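Local coordinates for protein type III restriction-modification enzyme EcoP15I Mod subunit (Escherichia coli, PDB 4ZCF) that methylates an adenine of the DNA recognition site 5'-CAGCAG-3', using S-adenosyl-L-methionine, and joins the Res subunit for DNA restriction, at residues A[111-116]-A[551-557]; A[106-110]-A[186-190]. All blocks are in the same frame, centred on the assembly; numbering follows the deposited sequence.

Contact 1 (A[111-116]-A[551-557])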
loop_
_atom_site.group_PDB
_atom_site.type_symbol
_atom_site.label_atom_id
_atom_site.label_comp_id
_atom_site.label_asym_id
_atom_site.label_seq_id
_atom_site.Cartn_x
_atom_site.Cartn_y
_atom_site.Cartn_z
ATOM N N ASN A 111 -2.425 -21.080 -1.807
ATOM C CA ASN A 111 -2.563 -21.998 -0.670
ATOM C C ASN A 111 -1.297 -22.191 0.106
ATOM O O ASN A 111 -1.377 -22.456 1.303
ATOM C CB ASN A 111 -3.106 -23.354 -1.097
ATOM C CG ASN A 111 -4.482 -23.315 -1.708
ATOM O OD1 ASN A 111 -5.112 -22.260 -1.866
ATOM N ND2 ASN A 111 -4.969 -24.488 -2.078
ATOM N N ALA A 112 -0.126 -22.071 -0.552
ATOM C CA ALA A 112 1.159 -22.299 0.123
ATOM C C ALA A 112 1.950 -21.035 0.471
ATOM O O ALA A 112 2.615 -21.016 1.505
ATOM C CB ALA A 112 2.021 -23.274 -0.692
ATOM N N TYR A 113 1.860 -19.992 -0.389
ATOM C CA TYR A 113 2.613 -18.736 -0.343
ATOM C C TYR A 113 1.912 -17.494 0.142
ATOM O O TYR A 113 2.551 -16.444 0.232
ATOM C CB TYR A 113 3.357 -18.490 -1.671
ATOM C CG TYR A 113 4.400 -19.557 -1.918
ATOM C CD1 TYR A 113 5.682 -19.435 -1.397
ATOM C CD2 TYR A 113 4.068 -20.750 -2.564
ATOM C CE1 TYR A 113 6.631 -20.438 -1.580
ATOM C CE2 TYR A 113 4.994 -21.772 -2.714
ATOM C CZ TYR A 113 6.279 -21.607 -2.239
ATOM O OH TYR A 113 7.212 -22.593 -2.440
ATOM N N ALA A 114 0.625 -17.523 0.355
ATOM C CA ALA A 114 0.007 -16.468 1.104
ATOM C C ALA A 114 0.350 -16.670 2.542
ATOM O O ALA A 114 0.384 -17.784 2.974
ATOM C CB ALA A 114 -1.477 -16.532 0.907
ATOM N N GLU A 115 0.540 -15.626 3.328
ATOM C CA GLU A 115 1.276 -14.437 2.998
ATOM C C GLU A 115 2.688 -14.678 3.458
ATOM O O GLU A 115 2.974 -14.554 4.614
ATOM C CB GLU A 115 0.714 -13.288 3.836
ATOM C CG GLU A 115 -0.755 -13.414 4.246
ATOM C CD GLU A 115 -1.204 -12.492 5.365
ATOM O OE1 GLU A 115 -0.715 -12.613 6.484
ATOM O OE2 GLU A 115 -2.096 -11.665 5.149
ATOM N N LYS A 116 3.579 -15.012 2.545
ATOM C CA LYS A 116 4.919 -15.464 2.911
ATOM C C LYS A 116 6.060 -14.756 2.239
ATOM O O LYS A 116 7.201 -14.948 2.673
ATOM C CB LYS A 116 5.057 -16.985 2.681
ATOM C CG LYS A 116 4.028 -17.813 3.405
ATOM C CD LYS A 116 4.639 -18.899 4.250
ATOM C CE LYS A 116 3.566 -19.584 5.075
ATOM N NZ LYS A 116 2.448 -20.091 4.208
ATOM N N LEU A 551 1.203 -28.921 -3.219
ATOM C CA LEU A 551 1.150 -27.454 -3.289
ATOM C C LEU A 551 -0.230 -26.979 -2.854
ATOM O O LEU A 551 -0.339 -26.175 -1.918
ATOM C CB LEU A 551 1.502 -26.955 -4.719
ATOM C CG LEU A 551 1.644 -25.426 -4.953
ATOM C CD1 LEU A 551 2.673 -24.784 -4.036
ATOM C CD2 LEU A 551 1.860 -25.111 -6.428
ATOM N N TYR A 552 -1.278 -27.555 -3.482
ATOM C CA TYR A 552 -2.683 -27.318 -3.164
ATOM C C TYR A 552 -2.931 -27.502 -1.658
ATOM O O TYR A 552 -3.634 -26.702 -1.059
ATOM C CB TYR A 552 -3.595 -28.256 -3.999
ATOM C CG TYR A 552 -5.057 -28.142 -3.618
ATOM C CD1 TYR A 552 -5.862 -27.144 -4.160
ATOM C CD2 TYR A 552 -5.610 -28.970 -2.642
ATOM C CE1 TYR A 552 -7.186 -26.984 -3.755
ATOM C CE2 TYR A 552 -6.924 -28.806 -2.217
ATOM C CZ TYR A 552 -7.718 -27.831 -2.799
ATOM O OH TYR A 552 -9.030 -27.686 -2.421
ATOM N N ASP A 553 -2.323 -28.538 -1.053
ATOM C CA ASP A 553 -2.426 -28.872 0.367
ATOM C C ASP A 553 -1.710 -27.894 1.294
ATOM O O ASP A 553 -1.810 -28.046 2.509
ATOM C CB ASP A 553 -2.013 -30.344 0.642
ATOM C CG ASP A 553 -3.084 -31.381 0.302
ATOM O OD1 ASP A 553 -4.258 -31.166 0.669
ATOM O OD2 ASP A 553 -2.733 -32.434 -0.259
ATOM N N GLY A 554 -0.994 -26.921 0.721
ATOM C CA GLY A 554 -0.321 -25.862 1.468
ATOM C C GLY A 554 1.162 -25.986 1.716
ATOM O O GLY A 554 1.722 -25.180 2.467
ATOM N N SER A 555 1.814 -26.989 1.113
ATOM C CA SER A 555 3.258 -27.195 1.306
ATOM C C SER A 555 4.069 -26.396 0.272
ATOM O O SER A 555 3.753 -26.446 -0.918
ATOM C CB SER A 555 3.626 -28.684 1.256
ATOM O OG SER A 555 2.573 -29.543 1.672
ATOM N N LEU A 556 5.118 -25.683 0.729
ATOM C CA LEU A 556 6.012 -24.877 -0.124
ATOM C C LEU A 556 6.756 -25.780 -1.097
ATOM O O LEU A 556 7.146 -26.885 -0.703
ATOM C CB LEU A 556 7.068 -24.115 0.712
ATOM C CG LEU A 556 6.633 -23.343 1.954
ATOM C CD1 LEU A 556 7.813 -23.165 2.909
ATOM C CD2 LEU A 556 6.028 -21.999 1.598
ATOM N N LEU A 557 7.018 -25.299 -2.340
ATOM C CA LEU A 557 7.761 -26.084 -3.348
ATOM C C LEU A 557 9.173 -26.497 -2.921
ATOM O O LEU A 557 9.783 -27.337 -3.572
ATOM C CB LEU A 557 7.756 -25.422 -4.742
ATOM C CG LEU A 557 6.379 -25.178 -5.369
ATOM C CD1 LEU A 557 6.485 -24.351 -6.643
ATOM C CD2 LEU A 557 5.661 -26.487 -5.661
#
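Two side-chain-to-backbone hydrogen bonds join the end of helix 102-113 to the turn that follows helix 539-552. Asn111 ND2 donates to Tyr552 O (2.8 Å), near the last turn of its helix, and Leu557 N donates to Tyr113 OH (2.7 Å), the long tyrosine spanning the gap. Between them the backbones come close, with Ala112 CA 4.1 Å from Gly554 CA; the small Ala112 fits here, its CB 3.6 Å from Ser555 O and 3.7 Å from Leu551 CD1. Gly554, at positive phi, closes a Schellman motif; a CB here would jam against the preceding carbonyl O and crowd Asn111 O, which Gly554 CA meets at 3.6 Å in a CA-H...O contact. Leu556 covers one face of the Tyr113 ring in a CH-pi contact, CD2 lying 4.0 Å from the centroid, while Lys116 NZ donates to Ala112 O (2.9 Å). Both cross-segment bonds thus depend on the course of the 551-557 backbone rather than on its side chains, and small Ala112 and Gly554 allow the close approach.

Contact 2 (A[106-110]-A[186-190])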
loop_
_atom_site.group_PDB
_atom_site.type_symbol
_atom_site.label_atom_id
_atom_site.label_comp_id
_atom_site.label_asym_id
_atom_site.label_seq_id
_atom_site.Cartn_x
_atom_site.Cartn_y
_atom_site.Cartn_z
ATOM N N LEU A 106 0.625 -17.659 -10.106
ATOM C CA LEU A 106 0.364 -16.984 -8.820
ATOM C C LEU A 106 -0.857 -17.580 -8.125
ATOM O O LEU A 106 -0.810 -17.778 -6.918
ATOM C CB LEU A 106 0.175 -15.466 -9.003
ATOM C CG LEU A 106 1.384 -14.624 -9.367
ATOM C CD1 LEU A 106 0.958 -13.244 -9.787
ATOM C CD2 LEU A 106 2.363 -14.563 -8.228
ATOM N N LYS A 107 -1.929 -17.920 -8.890
ATOM C CA LYS A 107 -3.123 -18.593 -8.352
ATOM C C LYS A 107 -2.793 -19.942 -7.697
ATOM O O LYS A 107 -3.411 -20.270 -6.677
ATOM C CB LYS A 107 -4.200 -18.772 -9.418
ATOM C CG LYS A 107 -4.912 -17.477 -9.799
ATOM C CD LYS A 107 -5.864 -17.742 -10.935
ATOM C CE LYS A 107 -6.629 -16.516 -11.334
ATOM N NZ LYS A 107 -7.524 -16.807 -12.487
ATOM N N HIS A 108 -1.808 -20.709 -8.239
ATOM C CA HIS A 108 -1.390 -21.992 -7.634
ATOM C C HIS A 108 -0.588 -21.773 -6.317
ATOM O O HIS A 108 -0.484 -22.693 -5.480
ATOM C CB HIS A 108 -0.529 -22.821 -8.614
ATOM C CG HIS A 108 -1.284 -23.507 -9.717
ATOM N ND1 HIS A 108 -1.911 -24.708 -9.517
ATOM C CD2 HIS A 108 -1.418 -23.160 -11.018
ATOM C CE1 HIS A 108 -2.455 -25.026 -10.676
ATOM N NE2 HIS A 108 -2.195 -24.117 -11.604
ATOM N N MET A 109 0.012 -20.572 -6.150
ATOM C CA MET A 109 0.864 -20.277 -4.981
ATOM C C MET A 109 0.099 -19.892 -3.726
ATOM O O MET A 109 0.613 -20.066 -2.626
ATOM C CB MET A 109 1.905 -19.206 -5.316
ATOM C CG MET A 109 2.804 -19.590 -6.479
ATOM S SD MET A 109 4.028 -18.339 -6.943
ATOM C CE MET A 109 4.948 -18.166 -5.376
ATOM N N VAL A 110 -1.127 -19.385 -3.895
ATOM C CA VAL A 110 -2.018 -18.882 -2.847
ATOM C C VAL A 110 -2.158 -19.771 -1.615
ATOM O O VAL A 110 -1.977 -19.282 -0.496
ATOM C CB VAL A 110 -3.357 -18.376 -3.430
ATOM C CG1 VAL A 110 -4.326 -17.973 -2.328
ATOM C CG2 VAL A 110 -3.122 -17.203 -4.383
ATOM N N ARG A 186 -0.811 -9.409 -4.204
ATOM C CA ARG A 186 -1.044 -8.812 -2.866
ATOM C C ARG A 186 -1.273 -9.876 -1.772
ATOM O O ARG A 186 -0.780 -9.737 -0.650
ATOM C CB ARG A 186 -2.212 -7.802 -2.906
ATOM C CG ARG A 186 -2.411 -6.997 -1.615
ATOM C CD ARG A 186 -3.760 -6.318 -1.633
ATOM N NE ARG A 186 -3.997 -5.471 -0.469
ATOM C CZ ARG A 186 -4.563 -5.889 0.658
ATOM N NH1 ARG A 186 -4.912 -7.163 0.802
ATOM N NH2 ARG A 186 -4.759 -5.045 1.664
ATOM N N GLU A 187 -1.987 -10.949 -2.135
ATOM C CA GLU A 187 -2.324 -12.083 -1.303
ATOM C C GLU A 187 -1.091 -12.832 -0.808
ATOM O O GLU A 187 -1.105 -13.335 0.315
ATOM C CB GLU A 187 -3.234 -13.037 -2.080
ATOM C CG GLU A 187 -4.450 -12.374 -2.742
ATOM C CD GLU A 187 -5.584 -13.282 -3.186
ATOM O OE1 GLU A 187 -5.633 -14.447 -2.729
ATOM O OE2 GLU A 187 -6.457 -12.812 -3.954
ATOM N N LEU A 188 -0.009 -12.875 -1.623
ATOM C CA LEU A 188 1.232 -13.597 -1.303
ATOM C C LEU A 188 2.155 -12.855 -0.375
ATOM O O LEU A 188 3.038 -13.458 0.254
ATOM C CB LEU A 188 1.980 -13.978 -2.585
ATOM C CG LEU A 188 1.219 -14.809 -3.653
ATOM C CD1 LEU A 188 2.184 -15.258 -4.727
ATOM C CD2 LEU A 188 0.486 -16.033 -3.030
ATOM N N MET A 189 1.919 -11.537 -0.261
ATOM C CA MET A 189 2.699 -10.613 0.534
ATOM C C MET A 189 2.460 -10.745 1.994
ATOM O O MET A 189 1.327 -10.637 2.456
ATOM C CB MET A 189 2.391 -9.180 0.108
ATOM C CG MET A 189 2.957 -8.815 -1.237
ATOM S SD MET A 189 2.446 -7.191 -1.842
ATOM C CE MET A 189 3.251 -6.187 -0.660
ATOM N N ARG A 190 3.555 -10.858 2.749
ATOM C CA ARG A 190 3.590 -10.821 4.213
ATOM C C ARG A 190 3.066 -9.414 4.604
ATOM O O ARG A 190 3.225 -8.460 3.824
ATOM C CB ARG A 190 5.051 -10.922 4.646
ATOM C CG ARG A 190 5.463 -12.206 5.341
ATOM C CD ARG A 190 6.985 -12.396 5.330
ATOM N NE ARG A 190 7.682 -11.472 6.229
ATOM C CZ ARG A 190 8.956 -11.593 6.616
ATOM N NH1 ARG A 190 9.702 -12.605 6.175
ATOM N NH2 ARG A 190 9.494 -10.702 7.446
#
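Leu188 reaches across to helix 102-113 and overlaps three of its residues: its CD1 lies 3.6 Å from Leu106 CD2 and 4.0 Å from Met109 CB, and its CD2 is 4.0 Å from Val110 CG2 and 3.8 Å from Val110 CA. Met109 and Val110 lie three and four residues after Leu106, so all three share one side of the helix, and a branched leucine suits the surface they form. No hydrogen bond crosses between the segments; the fit is apolar, matching the burial of Leu106, Met109 and Leu188. At the edge, Val110 CG1 approaches Glu187 OE1 at 3.8 Å, and Val110 also packs on Arg145 of the Res chain. Ile184, a turn earlier, extends this surface against Leu106 and Val110. Beyond Leu188, Arg190 of strand 189-190 shares backbone hydrogen bonds with Val117. Helix 102-113 links strands 96-99 and 117-122, and helix 171-188 lies on the crossover from 117-122 to its parallel neighbour 193-199: two helices flanking the sheet of the Rossmann-like methyltransferase fold.

Both contacts use helix 102-113: contact 2 takes 106-110, and contact 1 takes its last residues and the turn beyond, their centres about 8 Å apart. Along the chain the segments alternate, 106-110, 111-116, 186-190 and 551-557, so one helix meets helix 171-188 of the methylase fold and, much later in sequence, the end of helix 539-552 at the C-terminal region. The contacts also touch directly: Lys116 N lies 2.8 Å from Leu188 O, a probable hydrogen bond, just before strand 117-122 enters the central sheet, and Leu551 CD2 packs 3.5 Å from His108 O. The C-terminal region is thereby joined to the methyltransferase fold partly through this helix, alongside the Res chain, which packs on residues of both contacts.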